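Local coordinates for protein probable endonuclease 4 (Thermotoga maritima, PDB 4HNO) that probably cleaves phosphodiester bonds at apurinic or apyrimidinic sites in DNA during base excision repair, using a cluster of three metal ions, at residues D18-P21 against Q22-N26; P82-D85 against I86-S90; G210-R213 against L214-I217. All coordinates share one frame; numbering follows the deposited sequence. Where two conformers were deposited one is given.

Contact 1 of 3, residues D18-P21 against Q22-N26; sequences DRVP and QDTVN
Arg19 O accepts from Asp23 N at 3.0 Å. The Asp23 carboxylate folds back beside this carbonyl, because its CG lies beside its own backbone N (chi1 -68°). Asp23 OD2 comes within 3.8 Å of Arg19 CB. The Arg19 guanidinium leads away from it. Just before, a water bridges Asp18 and Gln22. Asp18 O accepts from water 1 at 2.6 Å, and the same water accepts from Gln22 N at 2.8 Å. The water thus serves the Gln22 amide.

Val20 O is gripped twice, by Thr24 N and by Thr24 OG1, each at 2.9 Å. The hydroxyl donates from above the carbonyl plane, 41° out of it. This fixes the rotation of the Thr24 side chain. Val20 CG1 lies 3.9 Å from Thr24 OG1, and both side chains pack on Phe32 of strand 31-34. Pro21 O takes the amide of Val25. The Pro21 side chain touches Glu58 and Met59 of helix 49-61.

Successive i to i+4 bonds, with a threonine hydroxyl returned to the carbonyl four residues earlier, run through the short helix 20-26. It is the helix of the first beta-alpha-beta unit of the TIM barrel.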
loop_
_atom_site.group_PDB
_atom_site.type_symbol
_atom_site.label_atom_id
_atom_site.label_comp_id
_atom_site.label_asym_id
_atom_site.label_seq_id
_atom_site.Cartn_x
_atom_site.Cartn_y
_atom_site.Cartn_z
ATOM N N ASP A 18 17.337 6.609 -7.383
ATOM C CA ASP A 18 17.501 6.535 -8.820
ATOM C C ASP A 18 17.786 5.128 -9.338
ATOM O O ASP A 18 17.635 4.919 -10.533
ATOM C CB ASP A 18 18.593 7.479 -9.285
ATOM C CG ASP A 18 19.892 7.176 -8.635
ATOM O OD1 ASP A 18 20.095 7.673 -7.515
ATOM O OD2 ASP A 18 20.669 6.394 -9.199
ATOM N N ARG A 19 18.135 4.174 -8.473
ATOM C CA ARG A 19 18.331 2.794 -8.895
ATOM C C ARG A 19 17.014 2.044 -9.078
ATOM O O ARG A 19 16.973 0.998 -9.725
ATOM C CB ARG A 19 19.232 2.073 -7.890
ATOM C CG ARG A 19 20.599 2.728 -7.694
ATOM C CD ARG A 19 21.481 2.572 -8.923
ATOM N NE ARG A 19 22.813 3.142 -8.721
ATOM C CZ ARG A 19 23.829 2.493 -8.161
ATOM N NH1 ARG A 19 23.677 1.245 -7.738
ATOM N NH2 ARG A 19 25.002 3.095 -8.021
ATOM N N VAL A 20 15.940 2.571 -8.493
ATOM C CA VAL A 20 14.684 1.852 -8.415
ATOM C C VAL A 20 14.052 1.566 -9.781
ATOM O O VAL A 20 13.592 0.454 -10.004
ATOM C CB VAL A 20 13.724 2.531 -7.413
ATOM C CG1 VAL A 20 12.352 1.860 -7.458
ATOM C CG2 VAL A 20 14.313 2.463 -6.010
ATOM N N PRO A 21 14.060 2.524 -10.726
ATOM C CA PRO A 21 13.453 2.198 -12.021
ATOM C C PRO A 21 14.149 1.035 -12.740
ATOM O O PRO A 21 13.479 0.125 -13.225
ATOM C CB PRO A 21 13.536 3.530 -12.783
ATOM C CG PRO A 21 13.453 4.558 -11.667
ATOM C CD PRO A 21 14.312 3.967 -10.590
ATOM N N GLN A 22 15.476 1.054 -12.799
ATOM C CA GLN A 22 16.199 -0.056 -13.424
ATOM C C GLN A 22 15.985 -1.364 -12.664
ATOM O O GLN A 22 15.821 -2.419 -13.263
ATOM C CB GLN A 22 17.694 0.248 -13.491
ATOM C CG GLN A 22 18.530 -0.884 -14.064
ATOM C CD GLN A 22 18.362 -1.034 -15.558
ATOM O OE1 GLN A 22 18.966 -0.297 -16.321
ATOM N NE2 GLN A 22 17.528 -1.973 -15.978
ATOM N N ASP A 23 16.015 -1.297 -11.339
ATOM C CA ASP A 23 15.822 -2.504 -10.548
ATOM C C ASP A 23 14.424 -3.090 -10.805
ATOM O O ASP A 23 14.262 -4.309 -10.874
ATOM C CB ASP A 23 15.983 -2.219 -9.058
ATOM C CG ASP A 23 17.397 -1.864 -8.644
ATOM O OD1 ASP A 23 18.346 -2.118 -9.400
ATOM O OD2 ASP A 23 17.555 -1.327 -7.523
ATOM N N THR A 24 13.428 -2.226 -10.963
ATOM C CA THR A 24 12.066 -2.637 -11.257
ATOM C C THR A 24 12.008 -3.361 -12.593
ATOM O O THR A 24 11.462 -4.466 -12.704
ATOM C CB THR A 24 11.148 -1.406 -11.247
ATOM O OG1 THR A 24 11.040 -0.913 -9.910
ATOM C CG2 THR A 24 9.783 -1.708 -11.756
ATOM N N VAL A 25 12.588 -2.751 -13.617
ATOM C CA VAL A 25 12.605 -3.383 -14.924
ATOM C C VAL A 25 13.323 -4.738 -14.843
ATOM O O VAL A 25 12.893 -5.730 -15.445
ATOM C CB VAL A 25 13.287 -2.451 -15.948
ATOM C CG1 VAL A 25 13.597 -3.168 -17.249
ATOM C CG2 VAL A 25 12.414 -1.242 -16.194
ATOM N N ASN A 26 14.413 -4.788 -14.081
ATOM C CA ASN A 26 15.214 -6.010 -13.974
ATOM C C ASN A 26 14.497 -7.168 -13.309
ATOM O O ASN A 26 14.840 -8.311 -13.568
ATOM C CB ASN A 26 16.538 -5.752 -13.246
ATOM C CG ASN A 26 17.540 -5.006 -14.104
ATOM O OD1 ASN A 26 17.373 -4.891 -15.321
ATOM N ND2 ASN A 26 18.601 -4.509 -13.477
HETATM O O HOH W 1 17.309 3.212 -12.533
#

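Contact 2 of 3, residues P82-D85 against I86-S90; sequences PKDD and IWQKS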
loop_
_atom_site.group_PDB
_atom_site.type_symbol
_atom_site.label_atom_id
_atom_site.label_comp_id
_atom_site.label_asym_id
_atom_site.label_seq_id
_atom_site.Cartn_x
_atom_site.Cartn_y
_atom_site.Cartn_z
ATOM N N PRO A 82 -2.924 7.386 21.208
ATOM C CA PRO A 82 -3.497 8.174 22.302
ATOM C C PRO A 82 -2.430 8.945 23.082
ATOM O O PRO A 82 -2.770 9.578 24.074
ATOM C CB PRO A 82 -4.149 7.100 23.180
ATOM C CG PRO A 82 -3.247 5.930 23.005
ATOM C CD PRO A 82 -2.830 5.960 21.549
ATOM N N LYS A 83 -1.177 8.855 22.662
ATOM C CA LYS A 83 -0.085 9.604 23.251
ATOM C C LYS A 83 0.154 10.837 22.407
ATOM O O LYS A 83 0.536 10.753 21.246
ATOM C CB LYS A 83 1.180 8.749 23.322
ATOM C CG LYS A 83 0.963 7.366 23.941
ATOM C CD LYS A 83 0.268 7.371 25.290
ATOM C CE LYS A 83 0.006 5.949 25.790
ATOM N NZ LYS A 83 1.198 5.056 25.677
ATOM N N ASP A 84 -0.064 12.004 22.979
ATOM C CA ASP A 84 0.024 13.217 22.190
ATOM C C ASP A 84 1.410 13.444 21.590
ATOM O O ASP A 84 1.509 13.972 20.492
ATOM C CB ASP A 84 -0.388 14.407 23.031
ATOM C CG ASP A 84 -0.340 15.689 22.253
ATOM O OD1 ASP A 84 -1.115 15.806 21.282
ATOM O OD2 ASP A 84 0.492 16.554 22.566
ATOM N N ASP A 85 2.465 13.068 22.312
ATOM C CA ASP A 85 3.828 13.140 21.769
ATOM C C ASP A 85 3.900 12.436 20.428
ATOM O O ASP A 85 4.343 13.018 19.422
ATOM C CB ASP A 85 4.842 12.464 22.721
ATOM C CG ASP A 85 5.208 13.317 23.912
ATOM O OD1 ASP A 85 4.596 14.389 24.098
ATOM O OD2 ASP A 85 6.113 12.885 24.670
ATOM N N ILE A 86 3.503 11.164 20.453
ATOM C CA ILE A 86 3.577 10.316 19.280
ATOM C C ILE A 86 2.669 10.886 18.188
ATOM O O ILE A 86 3.059 10.941 17.013
ATOM C CB ILE A 86 3.212 8.851 19.603
ATOM C CG1 ILE A 86 4.257 8.208 20.528
ATOM C CG2 ILE A 86 3.091 8.045 18.339
ATOM C CD1 ILE A 86 3.931 6.772 20.948
ATOM N N TRP A 87 1.474 11.333 18.544
ATOM C CA TRP A 87 0.575 11.883 17.544
ATOM C C TRP A 87 1.197 13.104 16.842
ATOM O O TRP A 87 1.212 13.188 15.618
ATOM C CB TRP A 87 -0.769 12.216 18.200
ATOM C CG TRP A 87 -1.795 12.651 17.213
ATOM C CD1 TRP A 87 -2.636 11.853 16.523
ATOM C CD2 TRP A 87 -2.050 13.978 16.770
ATOM N NE1 TRP A 87 -3.402 12.598 15.675
ATOM C CE2 TRP A 87 -3.064 13.911 15.807
ATOM C CE3 TRP A 87 -1.515 15.230 17.103
ATOM C CZ2 TRP A 87 -3.581 15.039 15.184
ATOM C CZ3 TRP A 87 -2.011 16.348 16.471
ATOM C CH2 TRP A 87 -3.041 16.247 15.520
ATOM N N GLN A 88 1.695 14.050 17.627
ATOM C CA GLN A 88 2.282 15.253 17.032
ATOM C C GLN A 88 3.487 14.938 16.162
ATOM O O GLN A 88 3.626 15.479 15.065
ATOM C CB GLN A 88 2.707 16.250 18.099
ATOM C CG GLN A 88 1.565 16.959 18.806
ATOM C CD GLN A 88 2.100 18.189 19.509
ATOM O OE1 GLN A 88 2.761 19.019 18.895
ATOM N NE2 GLN A 88 1.841 18.316 20.796
ATOM N N LYS A 89 4.380 14.096 16.668
ATOM C CA LYS A 89 5.557 13.769 15.902
ATOM C C LYS A 89 5.198 13.011 14.625
ATOM O O LYS A 89 5.848 13.165 13.588
ATOM C CB LYS A 89 6.534 12.981 16.768
ATOM C CG LYS A 89 7.122 13.817 17.912
ATOM C CD LYS A 89 7.950 12.945 18.845
ATOM C CE LYS A 89 8.368 13.597 20.173
ATOM N NZ LYS A 89 8.907 14.947 20.084
ATOM N N SER A 90 4.158 12.188 14.705
ATOM C CA SER A 90 3.646 11.464 13.548
ATOM C C SER A 90 3.109 12.420 12.493
ATOM O O SER A 90 3.384 12.246 11.300
ATOM C CB SER A 90 2.547 10.500 13.986
ATOM O OG SER A 90 3.065 9.421 14.739
#
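Asp84 has CG anti to its backbone N (chi1 -179°), while Gln88 has CG beside its own N (chi1 -72°) and is extended beyond it. These torsions bring the two polar ends together one helical turn apart. Gln88 NE2 donates to Asp84 OD2 at 2.8 Å in a nearly straight bond. The oxygen is met on its syn side, somewhat out of the carboxylate plane, and lies almost in the amide plane. The two planes are turned 50° against each other. Gln88 CG also passes over the backbone, 3.4 Å from Asp84 O.

Beneath this pair, the amides of Trp87, Gln88 and Lys89 bond to Lys83 O, Asp84 O and Asp85 O. The Lys89 chain runs over its acceptor, with CG 3.3 Å from Asp85 O. Lys83 CB rests against Ile86 CD1 at 4.1 Å. Trp87 turns its indole away, and its NE1 bonds to Arg127 O on helix 121-136. Ser90 OG is 2.7 Å from Ile86 O, which also accepts Ser90 N from the opposite face. The same hydroxyl bonds to Asn78 N.

Lys83 is the N-cap. The acidic pair Asp84 and Asp85 that follows is probably favourable to the helix dipole. This is the N-terminal start of helix 84-104, mostly at the surface, in the beta-alpha-beta unit between strands 69-72 and 108-115 of the TIM barrel.

Contact 3 of 3, residues G210-R213 against L214-I217; sequences GLER and LKMI
Glu212 OE2 is shared by two cations, Lys215 and Arg213, in a three-residue salt-bridge network. Lys215 NZ reaches it at 2.8 Å from above the carboxylate plane, 57° out of it. Arg213 NH2 takes the syn lone pair at 2.9 Å, in the plane of the guanidinium. Arg213 NE bonds to Glu212 OE1 at 2.8 Å, so the arginine grips the carboxylate side-on with one nitrogen to each oxygen. This two-point grip holds the two flat groups against rotation.

The lysine must curl back to get there. It bends at chi2 (-61°) and is extended beyond, which lays CE 3.2 Å from Glu212 O. NZ also makes a weak bond to that carbonyl. Lys215 NZ and Arg213 NH2 are 4.0 Å apart, and the glutamate between them probably offsets their like charges. Arg213 NH1 is anchored by Asp174 O and Val176 O, near the start of the neighbouring strand.

The backbone turns tightly here. Leu214 N donates to Leu211 O at 3.0 Å. Water 2 donates to both Leu211 O and Leu214 O and so bridges the turn. Leu211 packs on Leu202 and Ile205 of helix 195-208. The Leu214 side chain packs on Tyr180 of strand 176-181.

A short 3-10 turn thus feeds directly into a strand. Strand 214-222 runs parallel to 176-181 and 260-262, and the arrangement is an alpha-to-beta connection of the TIM barrel, at the entry to a barrel strand.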
loop_
_atom_site.group_PDB
_atom_site.type_symbol
_atom_site.label_atom_id
_atom_site.label_comp_id
_atom_site.label_asym_id
_atom_site.label_seq_id
_atom_site.Cartn_x
_atom_site.Cartn_y
_atom_site.Cartn_z
ATOM N N GLY A 210 -16.085 3.852 -4.092
ATOM C CA GLY A 210 -16.047 3.904 -5.540
ATOM C C GLY A 210 -14.760 3.242 -6.002
ATOM O O GLY A 210 -13.677 3.474 -5.449
ATOM N N LEU A 211 -14.849 2.445 -7.063
ATOM C CA LEU A 211 -13.684 1.710 -7.527
ATOM C C LEU A 211 -12.524 2.602 -7.982
ATOM O O LEU A 211 -11.371 2.189 -7.924
ATOM C CB LEU A 211 -14.065 0.739 -8.654
ATOM C CG LEU A 211 -14.535 -0.621 -8.152
ATOM C CD1 LEU A 211 -15.120 -1.418 -9.289
ATOM C CD2 LEU A 211 -13.383 -1.386 -7.511
ATOM N N GLU A 212 -12.803 3.825 -8.419
ATOM C CA GLU A 212 -11.736 4.730 -8.820
ATOM C C GLU A 212 -10.746 4.984 -7.673
ATOM O O GLU A 212 -9.587 5.329 -7.923
ATOM C CB GLU A 212 -12.322 6.055 -9.327
ATOM C CG GLU A 212 -11.290 7.077 -9.749
ATOM C CD GLU A 212 -10.737 7.866 -8.598
ATOM O OE1 GLU A 212 -11.385 7.894 -7.533
ATOM O OE2 GLU A 212 -9.667 8.508 -8.765
ATOM N N ARG A 213 -11.192 4.836 -6.425
ATOM C CA ARG A 213 -10.324 5.080 -5.280
ATOM C C ARG A 213 -9.377 3.934 -4.962
ATOM O O ARG A 213 -8.498 4.108 -4.106
ATOM C CB ARG A 213 -11.150 5.443 -4.045
ATOM C CG ARG A 213 -11.884 6.783 -4.114
ATOM C CD ARG A 213 -10.966 7.968 -3.892
ATOM N NE ARG A 213 -10.232 8.361 -5.068
ATOM C CZ ARG A 213 -9.411 9.405 -5.108
ATOM N NH1 ARG A 213 -9.076 10.047 -3.997
ATOM N NH2 ARG A 213 -8.892 9.791 -6.280
ATOM N N LEU A 214 -9.524 2.779 -5.597
ATOM C CA LEU A 214 -8.595 1.689 -5.369
ATOM C C LEU A 214 -7.367 1.911 -6.244
ATOM O O LEU A 214 -7.401 1.688 -7.456
ATOM C CB LEU A 214 -9.254 0.335 -5.673
ATOM C CG LEU A 214 -8.339 -0.868 -5.490
ATOM C CD1 LEU A 214 -7.855 -0.999 -4.052
ATOM C CD2 LEU A 214 -9.055 -2.135 -5.947
ATOM N N LYS A 215 -6.281 2.379 -5.631
ATOM C CA LYS A 215 -5.100 2.797 -6.379
ATOM C C LYS A 215 -3.971 1.787 -6.414
ATOM O O LYS A 215 -3.112 1.852 -7.290
ATOM C CB LYS A 215 -4.560 4.115 -5.818
ATOM C CG LYS A 215 -5.515 5.289 -5.931
ATOM C CD LYS A 215 -5.880 5.624 -7.359
ATOM C CE LYS A 215 -6.805 6.814 -7.394
ATOM N NZ LYS A 215 -7.263 7.119 -8.776
ATOM N N MET A 216 -3.955 0.858 -5.467
ATOM C CA MET A 216 -2.877 -0.112 -5.358
ATOM C C MET A 216 -3.431 -1.354 -4.678
ATOM O O MET A 216 -4.259 -1.246 -3.770
ATOM C CB MET A 216 -1.714 0.459 -4.547
ATOM C CG MET A 216 -0.600 -0.547 -4.243
ATOM S SD MET A 216 0.969 0.185 -3.710
ATOM C CE MET A 216 0.448 1.354 -2.445
ATOM N N ILE A 217 -2.935 -2.507 -5.100
ATOM C CA ILE A 217 -3.112 -3.764 -4.380
ATOM C C ILE A 217 -1.740 -4.200 -3.907
ATOM O O ILE A 217 -0.784 -4.228 -4.684
ATOM C CB ILE A 217 -3.757 -4.818 -5.287
ATOM C CG1 ILE A 217 -5.212 -4.431 -5.554
ATOM C CG2 ILE A 217 -3.659 -6.220 -4.662
ATOM C CD1 ILE A 217 -5.837 -5.163 -6.714
HETATM O O HOH W 2 -9.533 0.916 -9.615
#

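The three contacts follow one another along the chain and do not touch. Contacts 1 and 2 lie on outer helices of the barrel, with centres 35 Å apart. Contact 3 enters the barrel wall, and its centre is 25 Å from that of contact 1 and 29 Å from that of contact 2. It is also nearest the middle of the chain, about 11 Å from centre to centre. The Leu214 side chain lies about 11 Å from a bound zinc ion and about 9 Å from those of Glu147 and Asp181, which ligate metal. In contact 1, the Val20 side chain is about 12 Å from that of zinc ligand His72. Contact 2 lies away from the metal sites.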